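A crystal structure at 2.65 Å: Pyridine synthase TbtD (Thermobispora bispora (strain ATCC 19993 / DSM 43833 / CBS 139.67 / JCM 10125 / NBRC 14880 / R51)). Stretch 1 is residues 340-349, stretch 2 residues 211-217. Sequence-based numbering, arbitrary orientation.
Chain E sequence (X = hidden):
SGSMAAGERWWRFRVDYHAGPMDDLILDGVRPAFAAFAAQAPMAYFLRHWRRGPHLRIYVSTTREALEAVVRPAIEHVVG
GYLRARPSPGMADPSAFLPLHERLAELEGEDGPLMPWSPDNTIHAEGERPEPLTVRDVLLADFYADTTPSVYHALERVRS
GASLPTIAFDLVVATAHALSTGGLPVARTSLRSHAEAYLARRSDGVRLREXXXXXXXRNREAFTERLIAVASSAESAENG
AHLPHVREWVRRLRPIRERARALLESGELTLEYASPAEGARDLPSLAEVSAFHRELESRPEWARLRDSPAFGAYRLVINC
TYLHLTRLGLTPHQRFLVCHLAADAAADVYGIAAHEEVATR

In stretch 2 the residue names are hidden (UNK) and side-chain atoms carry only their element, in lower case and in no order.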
# COMPACT_ATOMS: atom_id res chain seq x y z
N HIS E 340 15.31 -24.70 -7.83
CA HIS E 340 15.62 -23.86 -8.97
C HIS E 340 16.21 -24.73 -10.10
O HIS E 340 15.88 -24.55 -11.28
CB HIS E 340 16.57 -22.75 -8.59
CG HIS E 340 16.88 -21.83 -9.71
ND1 HIS E 340 16.16 -20.68 -9.95
CD2 HIS E 340 17.79 -21.92 -10.71
CE1 HIS E 340 16.64 -20.08 -11.03
NE2 HIS E 340 17.63 -20.82 -11.51
N LEU E 341 17.05 -25.70 -9.73
CA LEU E 341 17.63 -26.60 -10.72
C LEU E 341 16.58 -27.56 -11.31
O LEU E 341 16.65 -27.92 -12.49
CB LEU E 341 18.79 -27.39 -10.11
CG LEU E 341 20.03 -26.54 -9.79
CD1 LEU E 341 21.05 -27.29 -8.94
CD2 LEU E 341 20.64 -26.04 -11.09
N ALA E 342 15.60 -27.97 -10.51
CA ALA E 342 14.55 -28.82 -11.07
C ALA E 342 13.82 -28.05 -12.14
O ALA E 342 13.62 -28.57 -13.23
CB ALA E 342 13.59 -29.29 -10.02
N ALA E 343 13.47 -26.81 -11.85
CA ALA E 343 12.66 -26.04 -12.80
C ALA E 343 13.43 -25.73 -14.10
O ALA E 343 12.85 -25.74 -15.19
CB ALA E 343 12.13 -24.76 -12.15
N ASP E 344 14.72 -25.45 -13.99
CA ASP E 344 15.56 -25.31 -15.20
C ASP E 344 15.53 -26.61 -16.02
O ASP E 344 15.31 -26.57 -17.22
CB ASP E 344 17.02 -24.94 -14.84
CG ASP E 344 17.24 -23.43 -14.68
OD1 ASP E 344 16.38 -22.63 -15.10
OD2 ASP E 344 18.30 -23.05 -14.13
N ALA E 345 15.76 -27.75 -15.37
CA ALA E 345 15.74 -29.05 -16.03
C ALA E 345 14.39 -29.34 -16.70
O ALA E 345 14.33 -29.72 -17.87
CB ALA E 345 16.07 -30.13 -15.05
N ALA E 346 13.30 -29.15 -15.95
CA ALA E 346 11.96 -29.35 -16.49
C ALA E 346 11.71 -28.47 -17.70
O ALA E 346 11.18 -28.93 -18.69
CB ALA E 346 10.91 -29.08 -15.43
N ALA E 347 12.11 -27.21 -17.62
CA ALA E 347 11.87 -26.28 -18.72
C ALA E 347 12.54 -26.78 -20.00
O ALA E 347 12.02 -26.59 -21.11
CB ALA E 347 12.37 -24.88 -18.35
N ASP E 348 13.69 -27.43 -19.84
CA ASP E 348 14.39 -27.93 -21.01
C ASP E 348 13.66 -29.12 -21.59
O ASP E 348 13.25 -29.09 -22.75
CB ASP E 348 15.83 -28.31 -20.66
CG ASP E 348 16.81 -27.23 -21.05
OD1 ASP E 348 16.57 -26.58 -22.09
OD2 ASP E 348 17.79 -27.01 -20.29
N VAL E 349 13.47 -30.15 -20.76
CA VAL E 349 12.91 -31.42 -21.20
C VAL E 349 11.55 -31.27 -21.83
O VAL E 349 11.28 -31.87 -22.86
CB VAL E 349 12.80 -32.42 -20.05
CG1 VAL E 349 12.19 -33.71 -20.56
CG2 VAL E 349 14.17 -32.65 -19.42
N UNK E 211 24.03 -17.12 -11.15
CA UNK E 211 24.99 -18.08 -10.63
C UNK E 211 24.39 -19.49 -10.75
O UNK E 211 25.08 -20.44 -11.11
c UNK E 211 26.52 -16.78 -8.96
c UNK E 211 25.36 -17.76 -9.19
c UNK E 211 26.56 -16.38 -7.48
c UNK E 211 27.86 -17.38 -9.44
N UNK E 212 23.08 -19.58 -10.47
CA UNK E 212 22.33 -20.83 -10.58
C UNK E 212 22.03 -21.18 -12.05
O UNK E 212 22.34 -22.28 -12.48
c UNK E 212 20.40 -20.59 -4.75
n UNK E 212 22.33 -20.98 -6.29
c UNK E 212 21.28 -20.80 -8.26
c UNK E 212 18.95 -20.33 -7.18
c UNK E 212 18.33 -20.20 -5.94
c UNK E 212 20.32 -20.59 -7.21
c UNK E 212 22.48 -21.02 -7.65
c UNK E 212 21.03 -20.75 -9.76
c UNK E 212 19.05 -20.33 -4.75
c UNK E 212 21.03 -20.71 -5.99
N UNK E 213 21.47 -20.24 -12.81
CA UNK E 213 21.22 -20.47 -14.24
C UNK E 213 22.51 -20.83 -14.99
O UNK E 213 22.46 -21.55 -15.99
c UNK E 213 18.13 -18.31 -14.82
n UNK E 213 15.58 -17.11 -14.81
n UNK E 213 16.45 -15.08 -15.47
c UNK E 213 19.43 -18.60 -14.08
c UNK E 213 16.64 -16.36 -15.15
c UNK E 213 20.54 -19.25 -14.91
n UNK E 213 17.87 -16.90 -15.15
N UNK E 214 23.66 -20.36 -14.51
CA UNK E 214 24.97 -20.72 -15.08
C UNK E 214 25.39 -22.12 -14.64
O UNK E 214 25.76 -22.94 -15.47
o UNK E 214 26.89 -17.57 -15.32
c UNK E 214 25.96 -18.39 -15.42
c UNK E 214 26.05 -19.71 -14.67
o UNK E 214 24.93 -18.15 -16.09
N UNK E 215 25.37 -22.37 -13.34
CA UNK E 215 25.69 -23.69 -12.81
C UNK E 215 24.82 -24.77 -13.44
O UNK E 215 25.24 -25.92 -13.57
c UNK E 215 25.62 -25.11 -10.73
c UNK E 215 24.68 -25.96 -10.27
c UNK E 215 25.51 -23.73 -11.30
n UNK E 215 25.32 -27.11 -9.88
n UNK E 215 26.83 -25.77 -10.62
c UNK E 215 26.62 -26.97 -10.09
N UNK E 216 23.60 -24.41 -13.81
CA UNK E 216 22.77 -25.38 -14.49
C UNK E 216 23.34 -25.71 -15.87
O UNK E 216 23.60 -26.87 -16.18
c UNK E 216 20.17 -25.42 -16.78
c UNK E 216 20.12 -27.05 -15.03
o UNK E 216 18.33 -28.30 -17.95
c UNK E 216 19.45 -26.25 -17.58
c UNK E 216 19.05 -27.49 -17.11
c UNK E 216 20.51 -25.79 -15.48
c UNK E 216 21.33 -24.88 -14.62
c UNK E 216 19.38 -27.90 -15.83
N UNK E 217 23.54 -24.68 -16.69
CA UNK E 217 23.90 -24.89 -18.09
C UNK E 217 25.25 -25.59 -18.27
O UNK E 217 25.46 -26.29 -19.27
c UNK E 217 23.88 -23.57 -18.84

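Both stretches are helical, and their axes approach to 10.0 Å with an angle of 54° between their N-to-C directions. Four of the seven positions of stretch 2 touch stretch 1.

Position 211 carries four side-chain carbons, forked at the second: one bonded to CA, a branch carbon, and two terminal methyls. None of them touches stretch 1; the nearest approach is 8.6 Å, from CB of position 211 to NE2 of His340. The forked pattern is that of leucine, Leu211.

Position 212 has one carbon followed by fused five- and six-membered rings holding eight carbons and one nitrogen. Its CB lies 3.6 Å from CD2 of His340. An indole is the one standard side chain of this form, so the residue is Trp212. The His340 ring and the six-membered ring of Trp212 have centroids 5.4 Å apart and planes at 52°, an oblique pairing; CE3 of Trp212 nonetheless lies over one face of the imidazole.

At position 213 three carbons lead to a nitrogen, then to a carbon bearing two more nitrogens. The second side-chain carbon of position 213 is 3.8 Å from NE2 of His340, at the edge of that ring, so the part that meets stretch 1 is aliphatic. The CA of position 213 is also 3.9 Å from OD2 of Asp344, a contact made by the backbone rather than the charged group. The terminal guanidinium identifies Arg213.

Position 214 shows two carbons, the second carrying two oxygens. Its CA-to-CB bond points away from stretch 1, which it does not touch, and both oxygens are hydrogen-bonded elsewhere in the structure. A carboxylate one carbon from CA makes it Asp214.

Position 215 has one carbon and then a five-membered ring of three carbons and two nitrogens. CB points sideways, but the ring comes nearer: a ring carbon of position 215 lies 4.1 Å from CD1 of Leu341, which sits at the ring edge. The ring is an imidazole, hence His215.

Position 216 has one carbon, a six-carbon ring and one oxygen on that ring, opposite the attachment carbon. The oxygen of position 216 is 2.7 Å from OD2 of Asp348. CB of Asp344 stands 3.6 Å from the centroid of the position 216 ring and 7° off the normal, a CH-pi contact over the face, while CD2 of Leu341 is 3.8 Å from CB of position 216. The phenol is that of Tyr216. With chi1 at 172° (t), it reaches across to stretch 1, and its OH donates the hydrogen bond to OD2 of Asp348.

Position 217 has a single side-chain carbon, CB, which comes no closer to stretch 1 than 7.1 Å, from OD2 of Asp348. It is Ala217.

The contact buries 468 Å² in total and centres on Tyr216, which has the largest covered area, 117 Å². Its side chain is a knob in a hole formed by Leu341, Asp344, Ala345 and Asp348. The small Ala345 packs its CB 4.1 Å from CE1 of Tyr216, and the hydrogen bond to Asp348 satisfies the phenol at the far end of the ring. Trp212, one helical turn earlier, extends the packing to His340.

Stretch 2 211-217: LWRDHYA
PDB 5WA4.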